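PDB 5NNY: WipB from Legionella pneumophila, which acts as a translocated Ser/Thr phosphatase that targets the host lysosomal nutrient-sensing machinery, the present chain being its phosphatase domain. Local coordinates for residues Y116-L126 with Q184-S194; L11-L19 with R101-L112. All blocks are in the same frame, centred on the assembly; numbering follows the deposited sequence. Where two conformers were deposited one is given.

Interaction 1 (Y116-L126 with Q184-S194); sequences YDQGADFEILL and QVYKKHLKIIS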
loop_
_atom_site.group_PDB
_atom_site.type_symbol
_atom_site.label_atom_id
_atom_site.label_comp_id
_atom_site.label_asym_id
_atom_site.label_seq_id
_atom_site.Cartn_x
_atom_site.Cartn_y
_atom_site.Cartn_z
ATOM N N TYR A 116 -10.075 -6.306 7.481
ATOM C CA TYR A 116 -9.359 -6.908 8.602
ATOM C C TYR A 116 -10.331 -7.344 9.702
ATOM O O TYR A 116 -10.272 -8.481 10.193
ATOM C CB TYR A 116 -8.313 -5.909 9.129
ATOM C CG TYR A 116 -7.773 -6.213 10.518
ATOM C CD1 TYR A 116 -6.810 -7.196 10.706
ATOM C CD2 TYR A 116 -8.228 -5.509 11.637
ATOM C CE1 TYR A 116 -6.309 -7.473 11.965
ATOM C CE2 TYR A 116 -7.730 -5.780 12.909
ATOM C CZ TYR A 116 -6.768 -6.765 13.058
ATOM O OH TYR A 116 -6.259 -7.056 14.306
ATOM N N ASP A 117 -11.248 -6.452 10.087
ATOM C CA ASP A 117 -12.152 -6.730 11.195
ATOM C C ASP A 117 -13.060 -7.920 10.907
ATOM O O ASP A 117 -13.480 -8.606 11.839
ATOM C CB ASP A 117 -12.990 -5.494 11.508
ATOM C CG ASP A 117 -13.869 -5.683 12.727
ATOM O OD1 ASP A 117 -13.320 -5.991 13.808
ATOM O OD2 ASP A 117 -15.101 -5.518 12.604
ATOM N N GLN A 118 -13.360 -8.190 9.640
ATOM C CA GLN A 118 -14.207 -9.325 9.295
ATOM C C GLN A 118 -13.428 -10.529 8.789
ATOM O O GLN A 118 -14.041 -11.460 8.249
ATOM C CB GLN A 118 -15.252 -8.894 8.260
ATOM C CG GLN A 118 -16.169 -7.788 8.766
ATOM C CD GLN A 118 -17.295 -7.503 7.804
ATOM O OE1 GLN A 118 -17.938 -8.426 7.285
ATOM N NE2 GLN A 118 -17.542 -6.217 7.546
ATOM N N GLY A 119 -12.103 -10.524 8.926
ATOM C CA GLY A 119 -11.313 -11.719 8.723
ATOM C C GLY A 119 -10.884 -12.028 7.306
ATOM O O GLY A 119 -10.517 -13.175 7.033
ATOM N N ALA A 120 -10.908 -11.059 6.394
ATOM C CA ALA A 120 -10.404 -11.308 5.054
ATOM C C ALA A 120 -8.884 -11.447 5.078
ATOM O O ALA A 120 -8.201 -10.926 5.962
ATOM C CB ALA A 120 -10.826 -10.192 4.091
ATOM N N ASP A 121 -8.367 -12.208 4.129
ATOM C CA ASP A 121 -6.937 -12.453 4.013
ATOM C C ASP A 121 -6.377 -11.530 2.937
ATOM O O ASP A 121 -6.767 -11.639 1.774
ATOM C CB ASP A 121 -6.684 -13.921 3.669
ATOM C CG ASP A 121 -5.221 -14.305 3.790
ATOM O OD1 ASP A 121 -4.442 -13.542 4.401
ATOM O OD2 ASP A 121 -4.852 -15.380 3.265
ATOM N N PHE A 122 -5.489 -10.607 3.323
ATOM C CA PHE A 122 -4.967 -9.646 2.360
ATOM C C PHE A 122 -3.526 -9.281 2.679
ATOM O O PHE A 122 -3.075 -9.370 3.818
ATOM C CB PHE A 122 -5.843 -8.373 2.266
ATOM C CG PHE A 122 -5.841 -7.487 3.498
ATOM C CD1 PHE A 122 -6.674 -7.761 4.573
ATOM C CD2 PHE A 122 -5.061 -6.337 3.539
ATOM C CE1 PHE A 122 -6.695 -6.932 5.687
ATOM C CE2 PHE A 122 -5.063 -5.499 4.642
ATOM C CZ PHE A 122 -5.889 -5.794 5.723
ATOM N N GLU A 123 -2.777 -8.911 1.651
ATOM C CA GLU A 123 -1.431 -8.404 1.874
ATOM C C GLU A 123 -1.177 -7.253 0.921
ATOM O O GLU A 123 -1.729 -7.200 -0.181
ATOM C CB GLU A 123 -0.349 -9.473 1.696
ATOM C CG GLU A 123 -0.376 -10.138 0.351
ATOM C CD GLU A 123 0.577 -11.310 0.274
ATOM O OE1 GLU A 123 1.192 -11.485 -0.793
ATOM O OE2 GLU A 123 0.718 -12.043 1.280
ATOM N N ILE A 124 -0.321 -6.343 1.375
ATOM C CA ILE A 124 -0.029 -5.073 0.724
ATOM C C ILE A 124 1.467 -5.015 0.460
ATOM O O ILE A 124 2.269 -5.096 1.392
ATOM C CB ILE A 124 -0.465 -3.880 1.592
ATOM C CG1 ILE A 124 -1.951 -4.001 1.901
ATOM C CG2 ILE A 124 -0.201 -2.565 0.873
ATOM C CD1 ILE A 124 -2.453 -3.004 2.954
ATOM N N LEU A 125 1.836 -4.884 -0.807
ATOM C CA LEU A 125 3.239 -4.862 -1.191
ATOM C C LEU A 125 3.759 -3.443 -1.066
ATOM O O LEU A 125 3.118 -2.500 -1.541
ATOM C CB LEU A 125 3.424 -5.387 -2.613
ATOM C CG LEU A 125 3.311 -6.911 -2.659
ATOM C CD1 LEU A 125 3.082 -7.399 -4.066
ATOM C CD2 LEU A 125 4.556 -7.548 -2.056
ATOM N N LEU A 126 4.901 -3.297 -0.403
ATOM C CA LEU A 126 5.458 -1.966 -0.148
ATOM C C LEU A 126 5.716 -1.216 -1.453
ATOM O O LEU A 126 6.269 -1.772 -2.413
ATOM C CB LEU A 126 6.763 -2.092 0.653
ATOM C CG LEU A 126 7.368 -0.801 1.212
ATOM C CD1 LEU A 126 6.400 -0.156 2.199
ATOM C CD2 LEU A 126 8.730 -1.043 1.872
ATOM N N GLN A 184 -3.068 -0.747 13.683
ATOM C CA GLN A 184 -3.857 -1.954 13.937
ATOM C C GLN A 184 -4.118 -2.764 12.676
ATOM O O GLN A 184 -4.354 -3.975 12.748
ATOM C CB GLN A 184 -5.194 -1.578 14.579
ATOM C CG GLN A 184 -5.034 -1.017 15.957
ATOM C CD GLN A 184 -4.486 -2.051 16.916
ATOM O OE1 GLN A 184 -4.901 -3.215 16.897
ATOM N NE2 GLN A 184 -3.537 -1.641 17.750
ATOM N N VAL A 185 -4.102 -2.117 11.524
ATOM C CA VAL A 185 -4.557 -2.722 10.283
ATOM C C VAL A 185 -3.465 -2.681 9.228
ATOM O O VAL A 185 -3.012 -3.721 8.738
ATOM C CB VAL A 185 -5.829 -2.021 9.768
ATOM C CG1 VAL A 185 -6.254 -2.622 8.430
ATOM C CG2 VAL A 185 -6.948 -2.151 10.808
ATOM N N TYR A 186 -3.037 -1.476 8.870
ATOM C CA TYR A 186 -2.224 -1.322 7.666
ATOM C C TYR A 186 -0.848 -1.966 7.810
ATOM O O TYR A 186 -0.433 -2.777 6.960
ATOM C CB TYR A 186 -2.092 0.164 7.317
ATOM C CG TYR A 186 -1.327 0.398 6.027
ATOM C CD1 TYR A 186 -1.980 0.337 4.790
ATOM C CD2 TYR A 186 0.039 0.714 6.044
ATOM C CE1 TYR A 186 -1.296 0.562 3.598
ATOM C CE2 TYR A 186 0.735 0.932 4.852
ATOM C CZ TYR A 186 0.066 0.861 3.637
ATOM O OH TYR A 186 0.746 1.104 2.455
ATOM N N LYS A 187 -0.111 -1.610 8.863
ATOM C CA LYS A 187 1.312 -1.951 8.887
ATOM C C LYS A 187 1.548 -3.444 9.066
ATOM O O LYS A 187 2.566 -3.964 8.602
ATOM C CB LYS A 187 2.052 -1.164 9.983
ATOM C CG LYS A 187 1.745 -1.597 11.425
ATOM C CD LYS A 187 2.621 -0.833 12.408
ATOM C CE LYS A 187 2.455 -1.334 13.848
ATOM N NZ LYS A 187 3.149 -0.392 14.766
ATOM N N LYS A 188 0.654 -4.149 9.744
ATOM C CA LYS A 188 0.908 -5.566 9.936
ATOM C C LYS A 188 0.519 -6.404 8.722
ATOM O O LYS A 188 0.776 -7.610 8.719
ATOM C CB LYS A 188 0.198 -6.043 11.202
ATOM C CG LYS A 188 0.843 -5.475 12.478
ATOM C CD LYS A 188 -0.095 -5.467 13.691
ATOM C CE LYS A 188 0.345 -4.416 14.745
ATOM N NZ LYS A 188 1.583 -4.785 15.505
ATOM N N HIS A 189 -0.062 -5.795 7.687
ATOM C CA HIS A 189 -0.367 -6.496 6.446
ATOM C C HIS A 189 0.605 -6.131 5.334
ATOM O O HIS A 189 0.449 -6.598 4.196
ATOM C CB HIS A 189 -1.811 -6.211 6.003
ATOM C CG HIS A 189 -2.835 -6.899 6.847
ATOM N ND1 HIS A 189 -3.298 -6.367 8.032
ATOM C CD2 HIS A 189 -3.441 -8.103 6.710
ATOM C CE1 HIS A 189 -4.172 -7.196 8.573
ATOM N NE2 HIS A 189 -4.277 -8.258 7.793
ATOM N N LEU A 190 1.606 -5.326 5.655
ATOM C CA LEU A 190 2.627 -4.902 4.717
ATOM C C LEU A 190 3.684 -5.990 4.533
ATOM O O LEU A 190 4.098 -6.652 5.491
ATOM C CB LEU A 190 3.283 -3.623 5.241
ATOM C CG LEU A 190 3.659 -2.402 4.412
ATOM C CD1 LEU A 190 2.661 -2.098 3.300
ATOM C CD2 LEU A 190 3.810 -1.183 5.347
ATOM N N LYS A 191 4.114 -6.169 3.293
ATOM C CA LYS A 191 5.218 -7.061 2.948
ATOM C C LYS A 191 6.073 -6.335 1.923
ATOM O O LYS A 191 5.550 -5.625 1.074
ATOM C CB LYS A 191 4.729 -8.391 2.355
ATOM C CG LYS A 191 3.725 -9.130 3.216
ATOM C CD LYS A 191 4.328 -10.376 3.800
ATOM C CE LYS A 191 3.267 -11.301 4.379
ATOM N NZ LYS A 191 2.693 -12.195 3.327
ATOM N N ILE A 192 7.396 -6.505 2.019
ATOM C CA ILE A 192 8.271 -5.952 0.984
ATOM C C ILE A 192 8.087 -6.721 -0.314
ATOM O O ILE A 192 7.904 -6.139 -1.389
ATOM C CB ILE A 192 9.749 -5.989 1.414
ATOM C CG1 ILE A 192 9.975 -5.337 2.767
ATOM C CG2 ILE A 192 10.618 -5.302 0.365
ATOM C CD1 ILE A 192 11.433 -5.383 3.182
ATOM N N ILE A 193 8.174 -8.044 -0.231
ATOM C CA ILE A 193 7.950 -8.926 -1.362
ATOM C C ILE A 193 7.115 -10.087 -0.831
ATOM O O ILE A 193 7.030 -10.320 0.378
ATOM C CB ILE A 193 9.263 -9.441 -2.007
ATOM C CG1 ILE A 193 10.160 -10.089 -0.951
ATOM C CG2 ILE A 193 10.003 -8.324 -2.728
ATOM C CD1 ILE A 193 11.413 -10.713 -1.510
ATOM N N SER A 194 6.491 -10.823 -1.750
ATOM C CA SER A 194 5.645 -11.951 -1.376
ATOM C C SER A 194 5.779 -13.047 -2.428
ATOM O O SER A 194 6.539 -12.909 -3.395
ATOM C CB SER A 194 4.191 -11.512 -1.199
ATOM O OG SER A 194 3.448 -12.577 -0.629
HETATM O O HOH W 1 -3.636 -5.363 15.048
HETATM O O HOH W 2 -5.037 -10.837 6.364
HETATM O O HOH W 3 7.261 -4.216 -3.130
#
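Ile-124 and Leu-125 pair with Leu-190 and Lys-191 as parallel strands in the central mixed sheet of this calcineurin-like phosphoesterase fold. Three backbone hydrogen bonds join them: Ile-124 N to His-189 O (2.9 Å), Lys-191 N to Ile-124 O (2.9 Å) and Leu-126 N to Lys-191 O (2.8 Å). Alongside, His-189 lays its imidazole over one face of Phe-122 in an offset stack, centroids 3.8 Å apart and planes 7° from parallel. The imidazole's rotation is fixed by ND1, which donates to Val-185 O at 2.8 Å nearly in the ring plane. Tyr-116 meets the same imidazole rim to rim, with planes at 81°.

Glu-123 turns CG between its backbone N and carbonyl carbon (chi1 56°), and from there the extended chain carries the carboxylate to the partner strand. In one of two modelled conformers OE1 accepts from Ser-194 OG on the syn side (a doubtfully short 2.5 Å), and Lys-191 NZ, 2.8 Å from OE2, forms a salt bridge from above the carboxylate plane. Arg-92 adds a second salt bridge at OE1. Strand 90-93 flanks 121-125 across from 190-198; helix 105-117 packs on Phe-122, and helix 233-253 places Phe-247 against Leu-190.

Interaction 2 (L11-L19 with R101-L112); sequences LHANALLFL and RGVIDYFILKLL
The Phe-18 ring is met obliquely by two leucines of helix 105-117: its CD2 lies 3.8 Å from Leu-111 CD1, and its CE2 lies 3.8 Å from Leu-112 CD2. Phe-18 and Leu-111 run past each other in opposite directions, whereas Leu-112 crosses the ring's side chain at about a right angle. Phe-107 meets Ala-15 mainly through CB (CB to CB 3.5 Å). With CG anti to the carbonyl carbon (chi1 -71°), its ring is carried off toward Tyr-75, and Ile-104 CG2 sits over the centre of one face.

Ala-15 lies where the backbones come near, its CB packing 3.6 Å from Ile-108 CG1. The short segments of helices 15-19 and 105-112 run at 26° to each other, their axes 9.7 Å apart. Asn-14 N-caps the first helix, its OD1 taking Leu-17 N at 2.9 Å from well above the amide plane.

Just ahead of the two helices, a type I' turn from Leu-11 to Asn-14 packs against Gly-102, whose N makes a weak bond to His-12 O (2.9 Å). Gly-102 CA points a C-H almost straight at Ala-13 O, 3.4 Å away; a water links that oxygen to Ile-104 N. Apolar packing thus joins the helices with little directional bonding, while backbone contacts, possible because Gly-102 has no side chain, and one water set how the two loops sit together.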
loop_
_atom_site.group_PDB
_atom_site.type_symbol
_atom_site.label_atom_id
_atom_site.label_comp_id
_atom_site.label_asym_id
_atom_site.label_seq_id
_atom_site.Cartn_x
_atom_site.Cartn_y
_atom_site.Cartn_z
ATOM N N LEU A 11 -3.796 0.553 -7.670
ATOM C CA LEU A 11 -5.115 1.159 -7.520
ATOM C C LEU A 11 -5.109 2.670 -7.667
ATOM O O LEU A 11 -6.173 3.253 -7.936
ATOM C CB LEU A 11 -5.707 0.793 -6.156
ATOM C CG LEU A 11 -6.010 -0.697 -5.991
ATOM C CD1 LEU A 11 -6.197 -1.027 -4.523
ATOM C CD2 LEU A 11 -7.260 -1.061 -6.800
ATOM N N HIS A 12 -3.957 3.311 -7.468
ATOM C CA HIS A 12 -3.858 4.776 -7.443
ATOM C C HIS A 12 -4.896 5.392 -6.504
ATOM O O HIS A 12 -5.534 6.402 -6.810
ATOM C CB HIS A 12 -3.968 5.344 -8.854
ATOM C CG HIS A 12 -2.933 4.785 -9.777
ATOM N ND1 HIS A 12 -1.585 4.924 -9.533
ATOM C CD2 HIS A 12 -3.041 4.040 -10.900
ATOM C CE1 HIS A 12 -0.904 4.303 -10.483
ATOM N NE2 HIS A 12 -1.765 3.753 -11.319
ATOM N N ALA A 13 -5.072 4.753 -5.353
ATOM C CA ALA A 13 -5.965 5.222 -4.290
ATOM C C ALA A 13 -7.408 5.369 -4.756
ATOM O O ALA A 13 -8.158 6.186 -4.222
ATOM C CB ALA A 13 -5.462 6.543 -3.696
ATOM N N ASN A 14 -7.824 4.581 -5.744
ATOM C CA ASN A 14 -9.188 4.654 -6.265
ATOM C C ASN A 14 -10.026 3.690 -5.435
ATOM O O ASN A 14 -9.989 2.474 -5.647
ATOM C CB ASN A 14 -9.210 4.321 -7.755
ATOM C CG ASN A 14 -10.607 4.439 -8.383
ATOM O OD1 ASN A 14 -11.624 4.372 -7.698
ATOM N ND2 ASN A 14 -10.645 4.592 -9.702
ATOM N N ALA A 15 -10.791 4.235 -4.476
ATOM C CA ALA A 15 -11.519 3.376 -3.552
ATOM C C ALA A 15 -12.672 2.663 -4.246
ATOM O O ALA A 15 -13.040 1.557 -3.842
ATOM C CB ALA A 15 -12.010 4.195 -2.348
ATOM N N LEU A 16 -13.244 3.261 -5.293
ATOM C CA LEU A 16 -14.340 2.616 -6.014
ATOM C C LEU A 16 -13.829 1.453 -6.845
ATOM O O LEU A 16 -14.466 0.396 -6.911
ATOM C CB LEU A 16 -15.061 3.611 -6.929
ATOM C CG LEU A 16 -16.192 3.072 -7.826
ATOM C CD1 LEU A 16 -17.345 2.368 -7.051
ATOM C CD2 LEU A 16 -16.751 4.199 -8.692
ATOM N N LEU A 17 -12.679 1.638 -7.492
ATOM C CA LEU A 17 -12.035 0.521 -8.172
ATOM C C LEU A 17 -11.765 -0.620 -7.203
ATOM O O LEU A 17 -12.083 -1.779 -7.500
ATOM C CB LEU A 17 -10.737 1.000 -8.829
ATOM C CG LEU A 17 -9.809 -0.042 -9.457
ATOM C CD1 LEU A 17 -10.498 -0.893 -10.535
ATOM C CD2 LEU A 17 -8.566 0.642 -10.009
ATOM N N PHE A 18 -11.204 -0.300 -6.024
ATOM C CA PHE A 18 -11.000 -1.289 -4.962
ATOM C C PHE A 18 -12.306 -1.995 -4.606
ATOM O O PHE A 18 -12.363 -3.230 -4.559
ATOM C CB PHE A 18 -10.394 -0.609 -3.730
ATOM C CG PHE A 18 -9.828 -1.564 -2.696
ATOM C CD1 PHE A 18 -9.306 -2.796 -3.057
ATOM C CD2 PHE A 18 -9.816 -1.215 -1.359
ATOM C CE1 PHE A 18 -8.785 -3.650 -2.087
ATOM C CE2 PHE A 18 -9.298 -2.063 -0.393
ATOM C CZ PHE A 18 -8.783 -3.291 -0.758
ATOM N N LEU A 19 -13.370 -1.227 -4.347
ATOM C CA LEU A 19 -14.674 -1.829 -4.081
ATOM C C LEU A 19 -15.116 -2.743 -5.218
ATOM O O LEU A 19 -15.606 -3.852 -4.975
ATOM C CB LEU A 19 -15.724 -0.733 -3.859
ATOM C CG LEU A 19 -17.079 -1.290 -3.384
ATOM C CD1 LEU A 19 -17.043 -1.525 -1.893
ATOM C CD2 LEU A 19 -18.221 -0.347 -3.712
ATOM N N ARG A 101 -3.456 9.403 -6.847
ATOM C CA ARG A 101 -4.344 10.305 -7.581
ATOM C C ARG A 101 -5.798 10.258 -7.115
ATOM O O ARG A 101 -6.555 11.196 -7.418
ATOM C CB ARG A 101 -4.295 9.980 -9.073
ATOM C CG ARG A 101 -3.032 10.484 -9.741
ATOM C CD ARG A 101 -2.685 9.736 -11.014
ATOM N NE ARG A 101 -2.218 10.646 -12.059
ATOM C CZ ARG A 101 -1.022 11.235 -12.089
ATOM N NH1 ARG A 101 -0.715 12.048 -13.094
ATOM N NH2 ARG A 101 -0.137 11.026 -11.120
ATOM N N GLY A 102 -6.197 9.217 -6.391
ATOM C CA GLY A 102 -7.584 9.074 -5.971
ATOM C C GLY A 102 -8.038 10.173 -5.014
ATOM O O GLY A 102 -7.296 11.099 -4.659
ATOM N N VAL A 103 -9.296 10.049 -4.570
ATOM C CA VAL A 103 -9.992 11.188 -3.956
ATOM C C VAL A 103 -9.466 11.475 -2.551
ATOM O O VAL A 103 -9.168 12.629 -2.212
ATOM C CB VAL A 103 -11.513 10.954 -3.945
ATOM C CG1 VAL A 103 -12.185 12.050 -3.153
ATOM C CG2 VAL A 103 -12.048 10.932 -5.348
ATOM N N ILE A 104 -9.451 10.466 -1.679
ATOM C CA ILE A 104 -9.020 10.682 -0.297
ATOM C C ILE A 104 -8.673 9.344 0.330
ATOM O O ILE A 104 -9.413 8.365 0.189
ATOM C CB ILE A 104 -10.093 11.439 0.532
ATOM C CG1 ILE A 104 -9.513 11.897 1.883
ATOM C CG2 ILE A 104 -11.382 10.626 0.685
ATOM C CD1 ILE A 104 -10.405 12.929 2.598
ATOM N N ASP A 105 -7.541 9.314 1.043
ATOM C CA ASP A 105 -7.048 8.051 1.593
ATOM C C ASP A 105 -7.967 7.474 2.652
ATOM O O ASP A 105 -7.924 6.264 2.892
ATOM C CB ASP A 105 -5.651 8.217 2.185
ATOM C CG ASP A 105 -4.571 8.198 1.122
ATOM O OD1 ASP A 105 -4.858 7.690 0.011
ATOM O OD2 ASP A 105 -3.455 8.733 1.396
ATOM N N TYR A 106 -8.789 8.309 3.291
ATOM C CA TYR A 106 -9.737 7.810 4.281
ATOM C C TYR A 106 -10.592 6.679 3.724
ATOM O O TYR A 106 -10.924 5.738 4.448
ATOM C CB TYR A 106 -10.645 8.949 4.752
ATOM C CG TYR A 106 -11.484 8.596 5.954
ATOM C CD1 TYR A 106 -10.924 8.578 7.219
ATOM C CD2 TYR A 106 -12.844 8.256 5.816
ATOM C CE1 TYR A 106 -11.689 8.245 8.330
ATOM C CE2 TYR A 106 -13.619 7.923 6.929
ATOM C CZ TYR A 106 -13.031 7.927 8.175
ATOM O OH TYR A 106 -13.768 7.610 9.284
ATOM N N PHE A 107 -10.967 6.761 2.439
ATOM C CA PHE A 107 -11.911 5.797 1.874
ATOM C C PHE A 107 -11.326 4.391 1.862
ATOM O O PHE A 107 -11.973 3.432 2.298
ATOM C CB PHE A 107 -12.321 6.216 0.463
ATOM C CG PHE A 107 -13.219 7.446 0.408
ATOM C CD1 PHE A 107 -13.971 7.851 1.513
ATOM C CD2 PHE A 107 -13.351 8.139 -0.781
ATOM C CE1 PHE A 107 -14.817 8.961 1.430
ATOM C CE2 PHE A 107 -14.203 9.238 -0.883
ATOM C CZ PHE A 107 -14.945 9.652 0.232
ATOM N N ILE A 108 -10.085 4.255 1.390
ATOM C CA ILE A 108 -9.462 2.939 1.315
ATOM C C ILE A 108 -9.033 2.481 2.699
ATOM O O ILE A 108 -9.055 1.286 2.999
ATOM C CB ILE A 108 -8.299 2.951 0.298
ATOM C CG1 ILE A 108 -8.889 2.853 -1.115
ATOM C CG2 ILE A 108 -7.292 1.822 0.552
ATOM C CD1 ILE A 108 -7.932 2.587 -2.222
ATOM N N LEU A 109 -8.690 3.419 3.587
ATOM C CA LEU A 109 -8.329 3.026 4.949
ATOM C C LEU A 109 -9.500 2.355 5.659
ATOM O O LEU A 109 -9.317 1.371 6.389
ATOM C CB LEU A 109 -7.849 4.238 5.749
ATOM C CG LEU A 109 -6.456 4.782 5.423
ATOM C CD1 LEU A 109 -6.177 6.070 6.216
ATOM C CD2 LEU A 109 -5.399 3.718 5.718
ATOM N N LYS A 110 -10.713 2.881 5.462
ATOM C CA LYS A 110 -11.893 2.281 6.077
ATOM C C LYS A 110 -12.205 0.933 5.456
ATOM O O LYS A 110 -12.699 0.030 6.144
ATOM C CB LYS A 110 -13.106 3.202 5.940
ATOM C CG LYS A 110 -13.038 4.452 6.809
ATOM C CD LYS A 110 -12.700 4.123 8.259
ATOM C CE LYS A 110 -13.949 4.034 9.137
ATOM N NZ LYS A 110 -13.620 3.497 10.509
ATOM N N LEU A 111 -11.954 0.790 4.152
ATOM C CA LEU A 111 -12.164 -0.498 3.491
ATOM C C LEU A 111 -11.199 -1.545 4.022
ATOM O O LEU A 111 -11.601 -2.677 4.308
ATOM C CB LEU A 111 -12.022 -0.360 1.970
ATOM C CG LEU A 111 -13.295 0.139 1.277
ATOM C CD1 LEU A 111 -13.019 0.452 -0.167
ATOM C CD2 LEU A 111 -14.432 -0.901 1.381
ATOM N N LEU A 112 -9.917 -1.187 4.141
ATOM C CA LEU A 112 -8.944 -2.097 4.733
ATOM C C LEU A 112 -9.351 -2.496 6.147
ATOM O O LEU A 112 -9.216 -3.659 6.532
ATOM C CB LEU A 112 -7.549 -1.465 4.743
ATOM C CG LEU A 112 -6.936 -1.155 3.375
ATOM C CD1 LEU A 112 -5.567 -0.463 3.504
ATOM C CD2 LEU A 112 -6.829 -2.450 2.526
HETATM O O HOH W 4 -9.839 7.504 -2.561
#

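Overall arrangement
Helix 105-117 is common to both contacts: its first turns pack on helix 15-24 in interaction 2, and its last turn leads to strand 121-125 in interaction 1. Strand 90-93, this helix and strand 121-125 form a beta-alpha-beta unit. The two centres lie 15 Å apart, yet they meet at Leu-112, whose O is 3.7 Å from Val-185 CG1 and whose CD1 is 3.9 Å from Tyr-186 CD1. The loop after strand 90-93 reaches both as well, with Glu-97 bonded to Tyr-186 OH and Asp-100 to His-12. His-12 closes a GD-x-H sequence and Asp-100 to Gly-102 a GD-x-x-x-DRG one, both resembling phosphoesterase signature motifs, so interaction 2 probably borders the active site.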